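Local coordinates for protein Na Glutathione S-transferase 1 (Necator americanus, PDB 2ON7) that probably conjugates glutathione to electrophilic compounds, working as a two-subunit glutathione S-transferase of the human hookworm, at residues E85-S90 against F147-S152; F139-P144 against Y178-E183. One frame throughout, in Å; residues are numbered along the deposited sequence.

Interaction 1: residues E85-S90 against F147-S152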
ATOM      1  N   GLU A  85      -7.684   0.229  12.771  1.00  8.09           N
ATOM      2  CA  GLU A  85      -6.862  -0.593  11.848  1.00  7.70           C
ATOM      3  C   GLU A  85      -6.737  -0.021  10.417  1.00  5.78           C
ATOM      4  O   GLU A  85      -5.651   0.109   9.892  1.00  6.81           O
ATOM      5  CB  GLU A  85      -7.356  -2.026  11.838  1.00  7.26           C
ATOM      6  CG  GLU A  85      -6.744  -2.810  12.961  1.00  9.20           C
ATOM      7  CD  GLU A  85      -7.236  -4.219  13.035  1.00  7.50           C
ATOM      8  OE1 GLU A  85      -8.213  -4.523  12.375  1.00 11.44           O
ATOM      9  OE2 GLU A  85      -6.666  -5.028  13.772  1.00  8.85           O
ATOM     10  N   ALA A  86      -7.839   0.372   9.833  1.00  5.10           N
ATOM     11  CA  ALA A  86      -7.864   1.051   8.543  1.00  4.84           C
ATOM     12  C   ALA A  86      -7.156   2.427   8.557  1.00  5.63           C
ATOM     13  O   ALA A  86      -6.541   2.815   7.588  1.00  6.03           O
ATOM     14  CB  ALA A  86      -9.292   1.212   8.112  1.00  3.92           C
ATOM     15  N   VAL A  87      -7.290   3.168   9.657  1.00  5.58           N
ATOM     16  CA  VAL A  87      -6.624   4.439   9.833  1.00  5.72           C
ATOM     17  C   VAL A  87      -5.086   4.287   9.897  1.00  7.10           C
ATOM     18  O   VAL A  87      -4.349   5.031   9.211  1.00  7.45           O
ATOM     19  CB  VAL A  87      -7.227   5.233  11.052  1.00  5.21           C
ATOM     20  CG1 VAL A  87      -6.478   6.515  11.296  1.00  2.06           C
ATOM     21  CG2 VAL A  87      -8.691   5.545  10.777  1.00  3.33           C
ATOM     22  N   VAL A  88      -4.611   3.329  10.701  1.00  7.99           N
ATOM     23  CA  VAL A  88      -3.199   2.945  10.697  1.00  8.21           C
ATOM     24  C   VAL A  88      -2.775   2.720   9.244  1.00  8.24           C
ATOM     25  O   VAL A  88      -1.813   3.344   8.757  1.00  8.15           O
ATOM     26  CB  VAL A  88      -2.971   1.627  11.484  1.00  8.88           C
ATOM     27  CG1 VAL A  88      -1.575   1.142  11.293  1.00  8.10           C
ATOM     28  CG2 VAL A  88      -3.263   1.810  12.977  1.00  8.12           C
ATOM     29  N   ASP A  89      -3.532   1.845   8.564  1.00  8.27           N
ATOM     30  CA  ASP A  89      -3.340   1.498   7.154  1.00  7.81           C
ATOM     31  C   ASP A  89      -3.236   2.707   6.238  1.00  8.05           C
ATOM     32  O   ASP A  89      -2.346   2.768   5.411  1.00  8.83           O
ATOM     33  CB  ASP A  89      -4.501   0.630   6.649  1.00  8.31           C
ATOM     34  CG  ASP A  89      -4.547  -0.718   7.297  1.00  6.88           C
ATOM     35  OD1 ASP A  89      -3.560  -1.131   7.900  1.00  4.56           O
ATOM     36  OD2 ASP A  89      -5.578  -1.382   7.171  1.00 11.60           O
ATOM     37  N   SER A  90      -4.136   3.671   6.404  1.00  7.66           N
ATOM     38  CA  SER A  90      -4.177   4.825   5.548  1.00  7.96           C
ATOM     39  C   SER A  90      -2.928   5.691   5.705  1.00  8.31           C
ATOM     40  O   SER A  90      -2.532   6.359   4.761  1.00  8.58           O
ATOM     41  CB  SER A  90      -5.448   5.648   5.796  1.00  7.00           C
ATOM     42  OG  SER A  90      -5.264   6.599   6.844  1.00  7.69           O
ATOM     43  N   PHE A 147       0.799   9.159  20.053  1.00  9.29           N
ATOM     44  CA  PHE A 147       0.782   8.057  19.054  1.00  9.59           C
ATOM     45  C   PHE A 147      -0.089   8.505  17.902  1.00  9.92           C
ATOM     46  O   PHE A 147      -1.074   9.223  18.118  1.00 11.15           O
ATOM     47  CB  PHE A 147       0.169   6.782  19.627  1.00  9.05           C
ATOM     48  CG  PHE A 147       0.941   6.177  20.761  1.00  7.90           C
ATOM     49  CD1 PHE A 147       0.498   6.342  22.076  1.00  7.92           C
ATOM     50  CD2 PHE A 147       2.076   5.400  20.516  1.00  4.94           C
ATOM     51  CE1 PHE A 147       1.206   5.764  23.165  1.00  7.59           C
ATOM     52  CE2 PHE A 147       2.772   4.815  21.554  1.00  6.22           C
ATOM     53  CZ  PHE A 147       2.327   5.000  22.911  1.00  7.43           C
ATOM     54  N   LEU A 148       0.258   8.076  16.700  1.00 10.28           N
ATOM     55  CA  LEU A 148      -0.419   8.485  15.453  1.00 11.04           C
ATOM     56  C   LEU A 148      -1.916   8.144  15.340  1.00 11.12           C
ATOM     57  O   LEU A 148      -2.688   8.934  14.784  1.00 10.62           O
ATOM     58  CB  LEU A 148       0.348   7.938  14.233  1.00 11.65           C
ATOM     59  CG  LEU A 148       1.671   8.620  13.828  1.00 10.37           C
ATOM     60  CD1 LEU A 148       2.344   7.790  12.783  1.00  9.36           C
ATOM     61  CD2 LEU A 148       1.441  10.028  13.320  1.00  7.16           C
ATOM     62  N   VAL A 149      -2.324   6.989  15.872  1.00 11.90           N
ATOM     63  CA  VAL A 149      -3.758   6.625  15.960  1.00 11.80           C
ATOM     64  C   VAL A 149      -4.103   6.021  17.306  1.00 12.57           C
ATOM     65  O   VAL A 149      -3.390   5.152  17.795  1.00 13.58           O
ATOM     66  CB  VAL A 149      -4.310   5.795  14.703  1.00 11.56           C
ATOM     67  CG1 VAL A 149      -3.213   5.254  13.846  1.00  9.95           C
ATOM     68  CG2 VAL A 149      -5.333   4.726  15.075  1.00 11.39           C
ATOM     69  N   GLY A 150      -5.164   6.525  17.930  1.00 12.07           N
ATOM     70  CA  GLY A 150      -5.570   6.018  19.237  1.00 12.69           C
ATOM     71  C   GLY A 150      -4.628   6.501  20.315  1.00 13.15           C
ATOM     72  O   GLY A 150      -4.049   7.602  20.214  1.00 13.96           O
ATOM     73  N   ASP A 151      -4.436   5.688  21.345  1.00 12.55           N
ATOM     74  CA  ASP A 151      -3.549   6.091  22.428  1.00 12.63           C
ATOM     75  C   ASP A 151      -2.634   4.949  22.804  1.00 12.55           C
ATOM     76  O   ASP A 151      -2.210   4.818  23.971  1.00 13.43           O
ATOM     77  CB  ASP A 151      -4.363   6.528  23.653  1.00 12.94           C
ATOM     78  CG  ASP A 151      -5.393   5.476  24.077  1.00 12.48           C
ATOM     79  OD1 ASP A 151      -6.064   5.734  25.085  1.00 14.15           O
ATOM     80  OD2 ASP A 151      -5.532   4.410  23.400  1.00 12.71           O
ATOM     81  N   SER A 152      -2.345   4.121  21.816  1.00 11.45           N
ATOM     82  CA  SER A 152      -1.458   3.007  21.984  1.00 11.53           C
ATOM     83  C   SER A 152      -0.593   2.878  20.720  1.00 11.88           C
ATOM     84  O   SER A 152      -0.998   3.341  19.631  1.00 11.90           O
ATOM     85  CB  SER A 152      -2.276   1.735  22.233  1.00 10.80           C
ATOM     86  OG  SER A 152      -3.020   1.396  21.080  1.00 13.05           O
TER
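Val-149 reaches from the loop 147-152 to the helical residues Val-87 and Val-88, and this one residue supplies nearly all of the loop's part in the contact. Its CB already touches one partner, lying 4.1 Å from Val-87 CG1. Of its two methyls, CG1 goes deepest: it sits 3.6 Å from Val-88 CG2 and also approaches the helix backbone, 3.9 Å from Val-88 CA. The other methyl, CG2, passes the same Val-88 CG2 at 4.1 Å. In Val-88 the methyl that meets the loop is CG2: with CG1 turned anti to the backbone N (chi1 171°), CG2 comes to lie beside that N, and the two valines meet at about a right angle. Valine suits these places because it is branched at CB: its methyls begin close to the main chain and fill the short gap between helix and loop.

The loop leads into helix 155-168, whose Asp-157 accepts a hydrogen bond from the backbone N of Leu-148, while Val-88 also packs on Trp-155 of that helix. On the same turn of helix 82-109, Glu-85 forms a salt bridge with Arg-73 of the second subunit, and Val-87 packs on Leu-61 of that subunit. With no hydrogen bond between helix and loop here, the attachment rests on the fit and burial of aliphatic groups.

Interaction 2: residues F139-P144 against Y178-E183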
ATOM      1  N   PHE A 139      -2.408  14.731  12.413  1.00  9.64           N
ATOM      2  CA  PHE A 139      -2.638  13.539  13.257  1.00 10.74           C
ATOM      3  C   PHE A 139      -2.020  13.611  14.670  1.00 10.27           C
ATOM      4  O   PHE A 139      -2.642  13.240  15.661  1.00 10.66           O
ATOM      5  CB  PHE A 139      -2.216  12.250  12.529  1.00 10.37           C
ATOM      6  CG  PHE A 139      -3.264  11.737  11.572  1.00 11.76           C
ATOM      7  CD1 PHE A 139      -3.375  12.267  10.279  1.00 10.81           C
ATOM      8  CD2 PHE A 139      -4.149  10.729  11.959  1.00 13.21           C
ATOM      9  CE1 PHE A 139      -4.355  11.813   9.406  1.00  8.85           C
ATOM     10  CE2 PHE A 139      -5.120  10.232  11.067  1.00 12.42           C
ATOM     11  CZ  PHE A 139      -5.211  10.783   9.789  1.00 11.03           C
ATOM     12  N   LEU A 140      -0.792  14.085  14.738  1.00  9.78           N
ATOM     13  CA  LEU A 140      -0.109  14.221  15.990  1.00 10.06           C
ATOM     14  C   LEU A 140      -0.776  15.308  16.866  1.00 10.74           C
ATOM     15  O   LEU A 140      -1.046  15.060  18.038  1.00 11.63           O
ATOM     16  CB  LEU A 140       1.369  14.496  15.727  1.00  9.39           C
ATOM     17  CG  LEU A 140       2.521  13.486  15.904  1.00  8.83           C
ATOM     18  CD1 LEU A 140       2.078  12.132  16.422  1.00  5.48           C
ATOM     19  CD2 LEU A 140       3.372  13.401  14.635  1.00  6.47           C
ATOM     20  N   LYS A 141      -1.065  16.485  16.319  1.00 11.09           N
ATOM     21  CA  LYS A 141      -1.782  17.546  17.097  1.00 12.60           C
ATOM     22  C   LYS A 141      -3.142  17.096  17.716  1.00 12.81           C
ATOM     23  O   LYS A 141      -3.512  17.513  18.816  1.00 12.83           O
ATOM     24  CB  LYS A 141      -1.970  18.840  16.275  1.00 12.05           C
ATOM     25  CG  LYS A 141      -0.663  19.457  15.727  1.00 13.98           C
ATOM     26  CD  LYS A 141      -0.236  20.733  16.435  1.00 17.14           C
ATOM     27  CE  LYS A 141       0.479  21.696  15.480  1.00 17.24           C
ATOM     28  NZ  LYS A 141       0.370  23.098  15.991  1.00 21.44           N
ATOM     29  N   LYS A 142      -3.882  16.247  17.017  1.00 13.89           N
ATOM     30  CA  LYS A 142      -5.120  15.714  17.605  1.00 14.80           C
ATOM     31  C   LYS A 142      -4.942  14.465  18.454  1.00 15.20           C
ATOM     32  O   LYS A 142      -5.941  13.831  18.840  1.00 15.76           O
ATOM     33  CB  LYS A 142      -6.229  15.513  16.570  1.00 14.55           C
ATOM     34  CG  LYS A 142      -5.940  14.696  15.362  1.00 14.14           C
ATOM     35  CD  LYS A 142      -7.210  14.773  14.507  1.00 14.15           C
ATOM     36  CE  LYS A 142      -7.025  14.101  13.181  1.00 19.41           C
ATOM     37  NZ  LYS A 142      -8.330  13.588  12.619  1.00 21.45           N
ATOM     38  N   SER A 143      -3.679  14.132  18.746  1.00 14.70           N
ATOM     39  CA  SER A 143      -3.349  13.005  19.607  1.00 14.14           C
ATOM     40  C   SER A 143      -2.665  13.416  20.911  1.00 13.93           C
ATOM     41  O   SER A 143      -1.442  13.661  20.920  1.00 14.87           O
ATOM     42  CB  SER A 143      -2.427  12.049  18.880  1.00 14.25           C
ATOM     43  OG  SER A 143      -2.157  10.969  19.741  1.00 13.92           O
ATOM     44  N   PRO A 144      -3.422  13.457  22.027  1.00 12.63           N
ATOM     45  CA  PRO A 144      -2.774  13.830  23.293  1.00 11.66           C
ATOM     46  C   PRO A 144      -1.710  12.824  23.756  1.00 11.05           C
ATOM     47  O   PRO A 144      -0.727  13.217  24.394  1.00  9.29           O
ATOM     48  CB  PRO A 144      -3.946  13.895  24.302  1.00 11.71           C
ATOM     49  CG  PRO A 144      -5.197  13.846  23.466  1.00 11.96           C
ATOM     50  CD  PRO A 144      -4.857  13.168  22.187  1.00 11.99           C
ATOM     51  N   TYR A 178       9.210  20.947  12.006  1.00  8.68           N
ATOM     52  CA  TYR A 178       8.233  19.980  12.502  1.00  7.59           C
ATOM     53  C   TYR A 178       8.619  19.483  13.917  1.00  6.82           C
ATOM     54  O   TYR A 178       9.201  18.411  14.086  1.00  5.94           O
ATOM     55  CB  TYR A 178       8.048  18.864  11.460  1.00  8.22           C
ATOM     56  CG  TYR A 178       7.778  19.423  10.058  1.00  9.90           C
ATOM     57  CD1 TYR A 178       8.848  19.784   9.189  1.00 11.15           C
ATOM     58  CD2 TYR A 178       6.457  19.649   9.612  1.00  9.79           C
ATOM     59  CE1 TYR A 178       8.592  20.342   7.918  1.00 10.73           C
ATOM     60  CE2 TYR A 178       6.195  20.184   8.346  1.00  8.45           C
ATOM     61  CZ  TYR A 178       7.249  20.528   7.509  1.00  9.56           C
ATOM     62  OH  TYR A 178       6.958  21.047   6.278  1.00  8.43           O
ATOM     63  N   PRO A 179       8.287  20.282  14.948  1.00  6.23           N
ATOM     64  CA  PRO A 179       8.621  19.845  16.302  1.00  6.36           C
ATOM     65  C   PRO A 179       7.850  18.589  16.760  1.00  6.13           C
ATOM     66  O   PRO A 179       8.451  17.702  17.356  1.00  6.38           O
ATOM     67  CB  PRO A 179       8.348  21.086  17.178  1.00  5.86           C
ATOM     68  CG  PRO A 179       7.547  22.019  16.336  1.00  6.65           C
ATOM     69  CD  PRO A 179       7.578  21.575  14.907  1.00  6.30           C
ATOM     70  N   GLU A 180       6.558  18.506  16.462  1.00  6.23           N
ATOM     71  CA  GLU A 180       5.729  17.323  16.783  1.00  6.78           C
ATOM     72  C   GLU A 180       6.261  15.976  16.235  1.00  6.92           C
ATOM     73  O   GLU A 180       6.249  14.958  16.941  1.00  7.24           O
ATOM     74  CB  GLU A 180       4.289  17.509  16.274  1.00  5.74           C
ATOM     75  CG  GLU A 180       3.562  18.690  16.877  1.00  9.61           C
ATOM     76  CD  GLU A 180       3.968  19.988  16.227  1.00  9.67           C
ATOM     77  OE1 GLU A 180       4.362  19.962  15.036  1.00 12.77           O
ATOM     78  OE2 GLU A 180       3.914  21.010  16.906  1.00  8.52           O
ATOM     79  N   VAL A 181       6.675  15.973  14.971  1.00  6.61           N
ATOM     80  CA  VAL A 181       7.240  14.784  14.342  1.00  7.20           C
ATOM     81  C   VAL A 181       8.505  14.318  15.086  1.00  7.93           C
ATOM     82  O   VAL A 181       8.678  13.139  15.346  1.00  8.06           O
ATOM     83  CB  VAL A 181       7.552  15.041  12.834  1.00  6.89           C
ATOM     84  CG1 VAL A 181       8.368  13.917  12.253  1.00  4.20           C
ATOM     85  CG2 VAL A 181       6.292  15.295  12.061  1.00  4.15           C
ATOM     86  N   LYS A 182       9.375  15.270  15.417  1.00  8.50           N
ATOM     87  CA  LYS A 182      10.564  14.999  16.205  1.00  9.24           C
ATOM     88  C   LYS A 182      10.228  14.392  17.595  1.00  9.51           C
ATOM     89  O   LYS A 182      10.757  13.312  17.932  1.00  8.70           O
ATOM     90  CB  LYS A 182      11.388  16.275  16.321  1.00  9.58           C
ATOM     91  CG  LYS A 182      12.720  16.117  16.981  1.00 10.44           C
ATOM     92  CD  LYS A 182      13.150  17.480  17.448  1.00 13.94           C
ATOM     93  CE  LYS A 182      14.586  17.767  17.089  1.00 16.30           C
ATOM     94  NZ  LYS A 182      15.456  16.748  17.740  1.00 18.79           N
ATOM     95  N   GLU A 183       9.349  15.078  18.364  1.00  8.84           N
ATOM     96  CA  GLU A 183       8.796  14.554  19.630  1.00  8.69           C
ATOM     97  C   GLU A 183       8.259  13.111  19.501  1.00  8.12           C
ATOM     98  O   GLU A 183       8.446  12.292  20.424  1.00  7.49           O
ATOM     99  CB  GLU A 183       7.677  15.456  20.161  1.00  8.42           C
ATOM    100  CG  GLU A 183       8.132  16.863  20.670  1.00 10.36           C
ATOM    101  CD  GLU A 183       6.940  17.776  21.078  1.00 10.09           C
ATOM    102  OE1 GLU A 183       5.813  17.605  20.521  1.00 11.81           O
ATOM    103  OE2 GLU A 183       7.144  18.658  21.949  1.00  7.99           O
TER
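Torsions at the beta carbons of Glu-180 and Lys-141 swing both side chains out anti to their carbonyl carbons, chi1 -61° in the glutamate, and bends further along bring the lysine's CE against the glutamate's carboxylate. Glu-180 folds at its second torsion (chi2 79°), whereas Lys-141 bends at both its second and third. The two chains cross obliquely, and it is the lysine's aliphatic part that comes nearest: CE of Lys-141 is 3.8 Å from Glu-180 OE2. Lys-141 NZ remains 4.2 Å from that same oxygen, too far for a salt bridge, though the opposite charges probably still attract. Lysine and glutamate suit this outer side, where aliphatic carbons can pack while the charged ends remain at or near the surface.

Beneath them, Leu-140 points toward the other helix. Its CD2 lies 4.0 Å from the backbone Glu-180 O and 4.1 Å from Val-181 CA, with a looser approach of 4.3 Å to Val-181 CG2. Leucine suits this buried spot, since its branched end reaches the other helix's main chain, and it packs on Leu-148 as well; Val-181, also buried, offers a short methyl. Leu-140 CB and Glu-180 CB are 4.2 Å apart, so the two side chains already meet at their first carbons.

Within the all-helical C-terminal domain of the glutathione S-transferase fold, this joins the last turn of helix 117-141 to the first turn of helix 179-189. A basic residue at a helix's C-terminal end and an acidic one at an N-terminal end would each be favoured by the helix dipole. Tyr-178 takes the N-cap position, and Pro-179 follows it, in a first turn where proline's missing N-H costs no helical bond. The hydroxyl of Tyr-178 is hydrogen-bonded to Asp-130, and its ring meets Phe-133 edge-to-face.

From the N terminus the chain passes 85-90 on helix 82-109, then 139-144 at the end of helix 117-141, then the loop 147-152, and finally 178-183 at the start of helix 179-189. Interaction 1 closes a loop of 56 intervening residues, mostly helical, and interaction 2 one of 33; because their segments alternate, the two loops cross. Their centres are 14 Å apart, and they touch directly: Phe-139 packs on Val-87 and on the backbone of Leu-148, while the side chains of Leu-148 and Leu-140 meet. Together they tie three helices and the loop entering helix 155-168 into one end of the C-terminal domain.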